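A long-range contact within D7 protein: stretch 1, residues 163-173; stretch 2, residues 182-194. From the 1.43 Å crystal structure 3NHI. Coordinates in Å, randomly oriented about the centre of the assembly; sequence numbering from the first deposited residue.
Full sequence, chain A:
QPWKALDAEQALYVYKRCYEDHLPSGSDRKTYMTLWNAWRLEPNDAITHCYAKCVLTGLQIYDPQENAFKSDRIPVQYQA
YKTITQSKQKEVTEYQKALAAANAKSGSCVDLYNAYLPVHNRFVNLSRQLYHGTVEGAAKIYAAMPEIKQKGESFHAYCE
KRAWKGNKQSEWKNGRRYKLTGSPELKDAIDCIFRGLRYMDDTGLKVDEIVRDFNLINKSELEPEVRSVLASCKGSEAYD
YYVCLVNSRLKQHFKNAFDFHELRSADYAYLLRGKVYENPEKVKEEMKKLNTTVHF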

# COMPACT_ATOMS: atom_id res chain seq x y z
N ALA A 163 4.52 6.43 -18.52
CA ALA A 163 3.60 7.25 -19.32
C ALA A 163 4.28 7.98 -20.47
O ALA A 163 3.71 8.10 -21.56
CB ALA A 163 2.87 8.24 -18.42
N TRP A 164 5.49 8.48 -20.21
CA TRP A 164 6.31 9.14 -21.23
C TRP A 164 7.54 8.30 -21.50
O TRP A 164 8.61 8.51 -20.90
CB TRP A 164 6.72 10.55 -20.77
CG TRP A 164 5.59 11.55 -20.77
CD1 TRP A 164 5.14 12.29 -21.83
CD2 TRP A 164 4.79 11.94 -19.64
NE1 TRP A 164 4.12 13.11 -21.43
CE2 TRP A 164 3.88 12.92 -20.09
CE3 TRP A 164 4.76 11.56 -18.29
CZ2 TRP A 164 2.94 13.51 -19.24
CZ3 TRP A 164 3.84 12.16 -17.44
CH2 TRP A 164 2.93 13.12 -17.93
N LYS A 165 7.39 7.33 -22.40
CA LYS A 165 8.47 6.40 -22.73
C LYS A 165 8.77 6.41 -24.23
O LYS A 165 9.48 5.54 -24.74
CB LYS A 165 8.13 4.99 -22.22
CG LYS A 165 6.91 4.33 -22.87
CD LYS A 165 6.64 2.94 -22.28
CE LYS A 165 5.89 2.02 -23.24
NZ LYS A 165 4.56 2.53 -23.70
N GLY A 166 8.23 7.41 -24.93
CA GLY A 166 8.45 7.55 -26.37
C GLY A 166 9.29 8.77 -26.70
O GLY A 166 10.15 9.18 -25.91
N ASN A 167 9.04 9.35 -27.87
CA ASN A 167 9.78 10.53 -28.31
C ASN A 167 9.37 11.82 -27.61
O ASN A 167 10.20 12.71 -27.41
CB ASN A 167 9.68 10.70 -29.83
CG ASN A 167 10.58 9.73 -30.60
OD1 ASN A 167 11.38 9.00 -30.02
ND2 ASN A 167 10.45 9.74 -31.92
N LYS A 168 8.10 11.91 -27.22
CA LYS A 168 7.57 13.11 -26.57
C LYS A 168 8.17 13.32 -25.18
O LYS A 168 8.21 12.41 -24.36
CB LYS A 168 6.04 13.07 -26.49
CG LYS A 168 5.41 14.46 -26.32
CD LYS A 168 3.89 14.39 -26.22
CE LYS A 168 3.28 15.79 -26.35
NZ LYS A 168 1.87 15.87 -25.87
N GLN A 169 8.64 14.54 -24.95
CA GLN A 169 9.18 14.96 -23.66
C GLN A 169 8.10 14.87 -22.59
O GLN A 169 6.94 15.21 -22.83
CB GLN A 169 9.69 16.39 -23.78
CG GLN A 169 10.54 16.89 -22.63
CD GLN A 169 11.10 18.27 -22.89
OE1 GLN A 169 12.32 18.45 -23.00
NE2 GLN A 169 10.22 19.27 -23.00
N SER A 170 8.49 14.40 -21.40
CA SER A 170 7.58 14.40 -20.27
C SER A 170 7.09 15.81 -19.94
O SER A 170 7.86 16.78 -19.98
CB SER A 170 8.24 13.79 -19.03
OG SER A 170 7.40 13.96 -17.90
N GLU A 171 5.81 15.91 -19.61
CA GLU A 171 5.23 17.16 -19.15
C GLU A 171 5.82 17.58 -17.81
O GLU A 171 5.68 18.72 -17.39
CB GLU A 171 3.71 17.05 -19.06
CG GLU A 171 3.06 16.91 -20.44
CD GLU A 171 1.56 16.69 -20.40
OE1 GLU A 171 1.03 16.28 -21.44
OE2 GLU A 171 0.92 16.92 -19.35
N TRP A 172 6.47 16.63 -17.13
CA TRP A 172 7.03 16.86 -15.81
C TRP A 172 8.57 16.90 -15.83
O TRP A 172 9.21 16.78 -14.78
CB TRP A 172 6.53 15.79 -14.84
CG TRP A 172 5.03 15.71 -14.71
CD1 TRP A 172 4.11 16.66 -15.07
CD2 TRP A 172 4.28 14.63 -14.14
NE1 TRP A 172 2.83 16.22 -14.78
CE2 TRP A 172 2.92 14.97 -14.21
CE3 TRP A 172 4.64 13.38 -13.59
CZ2 TRP A 172 1.90 14.13 -13.73
CZ3 TRP A 172 3.64 12.55 -13.13
CH2 TRP A 172 2.29 12.93 -13.20
N LYS A 173 9.13 17.10 -17.02
CA LYS A 173 10.59 17.11 -17.22
C LYS A 173 11.36 18.05 -16.28
O LYS A 173 12.43 17.67 -15.77
CB LYS A 173 10.95 17.43 -18.68
CG LYS A 173 12.45 17.43 -19.00
CD LYS A 173 13.04 16.02 -18.94
CE LYS A 173 14.49 16.00 -19.43
NZ LYS A 173 14.58 16.05 -20.91
N GLY A 182 -4.87 17.20 -20.63
CA GLY A 182 -5.70 16.15 -21.21
C GLY A 182 -4.97 15.23 -22.18
O GLY A 182 -5.60 14.57 -23.00
N SER A 183 -3.64 15.20 -22.10
CA SER A 183 -2.87 14.37 -23.03
C SER A 183 -3.03 12.89 -22.67
O SER A 183 -3.28 12.57 -21.51
CB SER A 183 -1.39 14.76 -23.00
OG SER A 183 -0.80 14.38 -21.77
N PRO A 184 -2.89 11.99 -23.66
CA PRO A 184 -3.00 10.56 -23.34
C PRO A 184 -1.95 10.13 -22.32
O PRO A 184 -2.23 9.28 -21.48
CB PRO A 184 -2.76 9.86 -24.68
CG PRO A 184 -2.25 10.92 -25.61
CD PRO A 184 -2.75 12.23 -25.11
N GLU A 185 -0.78 10.75 -22.36
CA GLU A 185 0.29 10.41 -21.42
C GLU A 185 -0.06 10.85 -20.00
O GLU A 185 0.16 10.11 -19.04
CB GLU A 185 1.62 11.02 -21.87
CG GLU A 185 2.18 10.50 -23.21
CD GLU A 185 1.64 11.24 -24.42
OE1 GLU A 185 0.84 12.19 -24.27
OE2 GLU A 185 2.04 10.86 -25.53
N LEU A 186 -0.59 12.06 -19.85
CA LEU A 186 -0.99 12.53 -18.53
C LEU A 186 -2.11 11.68 -17.96
O LEU A 186 -2.09 11.32 -16.77
CB LEU A 186 -1.38 14.02 -18.57
CG LEU A 186 -1.76 14.65 -17.22
CD1 LEU A 186 -0.61 14.58 -16.21
CD2 LEU A 186 -2.17 16.09 -17.46
N LYS A 187 -3.09 11.33 -18.79
CA LYS A 187 -4.17 10.47 -18.33
C LYS A 187 -3.63 9.12 -17.85
O LYS A 187 -4.07 8.61 -16.82
CB LYS A 187 -5.24 10.28 -19.42
CG LYS A 187 -5.94 11.57 -19.79
CD LYS A 187 -6.98 11.35 -20.87
CE LYS A 187 -7.73 12.63 -21.18
NZ LYS A 187 -8.53 12.49 -22.44
N ASP A 188 -2.69 8.56 -18.59
CA ASP A 188 -2.08 7.30 -18.20
C ASP A 188 -1.31 7.42 -16.89
O ASP A 188 -1.49 6.60 -15.97
CB ASP A 188 -1.16 6.76 -19.30
CG ASP A 188 -0.58 5.42 -18.94
OD1 ASP A 188 -1.34 4.41 -19.00
OD2 ASP A 188 0.60 5.35 -18.55
N ALA A 189 -0.46 8.44 -16.79
CA ALA A 189 0.29 8.67 -15.56
C ALA A 189 -0.64 8.78 -14.36
O ALA A 189 -0.39 8.16 -13.32
CB ALA A 189 1.16 9.92 -15.69
N ILE A 190 -1.71 9.55 -14.50
CA ILE A 190 -2.63 9.78 -13.39
C ILE A 190 -3.39 8.50 -13.00
O ILE A 190 -3.62 8.26 -11.81
CB ILE A 190 -3.57 10.99 -13.67
CG1 ILE A 190 -2.76 12.30 -13.73
CG2 ILE A 190 -4.66 11.11 -12.61
CD1 ILE A 190 -1.96 12.66 -12.45
N ASP A 191 -3.77 7.68 -13.98
CA ASP A 191 -4.38 6.39 -13.67
C ASP A 191 -3.41 5.51 -12.87
O ASP A 191 -3.79 4.92 -11.84
CB ASP A 191 -4.84 5.67 -14.94
CG ASP A 191 -5.49 4.35 -14.64
OD1 ASP A 191 -4.88 3.31 -14.95
OD2 ASP A 191 -6.59 4.34 -14.06
N CYS A 192 -2.16 5.47 -13.31
CA CYS A 192 -1.14 4.67 -12.66
C CYS A 192 -0.92 5.18 -11.23
O CYS A 192 -0.77 4.40 -10.28
CB CYS A 192 0.13 4.73 -13.52
SG CYS A 192 1.61 3.99 -12.81
N ILE A 193 -0.92 6.50 -11.05
CA ILE A 193 -0.72 7.07 -9.73
C ILE A 193 -1.91 6.81 -8.82
O ILE A 193 -1.74 6.41 -7.67
CB ILE A 193 -0.41 8.58 -9.83
CG1 ILE A 193 0.94 8.79 -10.51
CG2 ILE A 193 -0.41 9.22 -8.45
CD1 ILE A 193 1.15 10.21 -11.03
N PHE A 194 -3.12 7.03 -9.32
CA PHE A 194 -4.31 6.79 -8.51
C PHE A 194 -4.38 5.34 -8.03
O PHE A 194 -4.77 5.07 -6.89
CB PHE A 194 -5.60 7.19 -9.25
CG PHE A 194 -6.00 8.64 -9.04
CD1 PHE A 194 -5.06 9.67 -9.04
CD2 PHE A 194 -7.35 8.97 -8.85
CE1 PHE A 194 -5.45 11.01 -8.85
CE2 PHE A 194 -7.75 10.29 -8.66
CZ PHE A 194 -6.80 11.31 -8.65
O HOH W 1 2.44 14.64 -23.23
O HOH W 2 0.66 13.57 -26.51

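The contact joins an irregular segment, which starts with the last helical residue, Ala-163, and leaves the helix at Trp-164, to the first turns of the helix that starts at Pro-184. It buries 485 Å² over both sides and combines an apolar patch with a polar cluster at the start of the second helix.

Two tryptophans and Ala-163 form the apolar side of the first stretch. Trp-172 brings the six-membered part of its indole against a face of the helix about two turns long: CZ2 lies 3.6 Å from Leu-186 CD1, while CH2 is 4.1 Å from Ala-189 CB and 3.7 Å from Ile-193 CD1. A broad, flat indole suits this place because it can touch several aliphatic side chains at once; leucine and isoleucine offer it flexible, apolar methyls. The Ile-193 methyl, like that of Ile-190, meets the ring at its edge. Trp-164 reaches the same helix although its CA-to-CB bond points sideways, because the end of its side chain comes nearer; its CZ3 is 3.9 Å from Ala-189 CB. Alanine suits this shared position: its single methyl touches both indoles and also packs against Ala-163, CB to CB at 3.6 Å. Two such short side chains let the backbones come close, with Ala-163 CA 5.2 Å from Ala-189 CA. Ala-163 CA is also 5.0 Å from Glu-185 CA.

Glu-185 uses its aliphatic and charged parts differently. Its CB sits over one face of Trp-164, 3.5 Å from the centroid of the five-membered ring, a CH-pi contact. Beyond it, chi1 m and chi2 p fold the chain so that the carboxylate turns toward Lys-168.

The one direct hydrogen bond between the stretches runs from Ser-183 OG to Glu-171 OE1, at 2.7 Å. Serine suits this N-cap position because its hydroxyl can act twice: it donates to the glutamate and accepts from Leu-186 N, with OG and N 3.0 Å apart. The Glu-171 carboxylate suits its place because OE1 can also accept from water 1.

Water 1 accepts from Trp-164 NE1 (2.9 Å) and Lys-168 NZ (3.0 Å) and donates to Glu-171 OE1 (2.8 Å) and Glu-185 OE1 (3.1 Å), linking four side chains. Water 2 accepts from Lys-168 NZ at 2.7 Å and donates to Glu-185 OE1 at 2.6 Å. Lys-168 NZ and Glu-185 OE1 are themselves 4.1 Å apart, beyond a salt bridge. Lysine, extended with every chi angle t, can carry its ammonium from an exposed position to these waters.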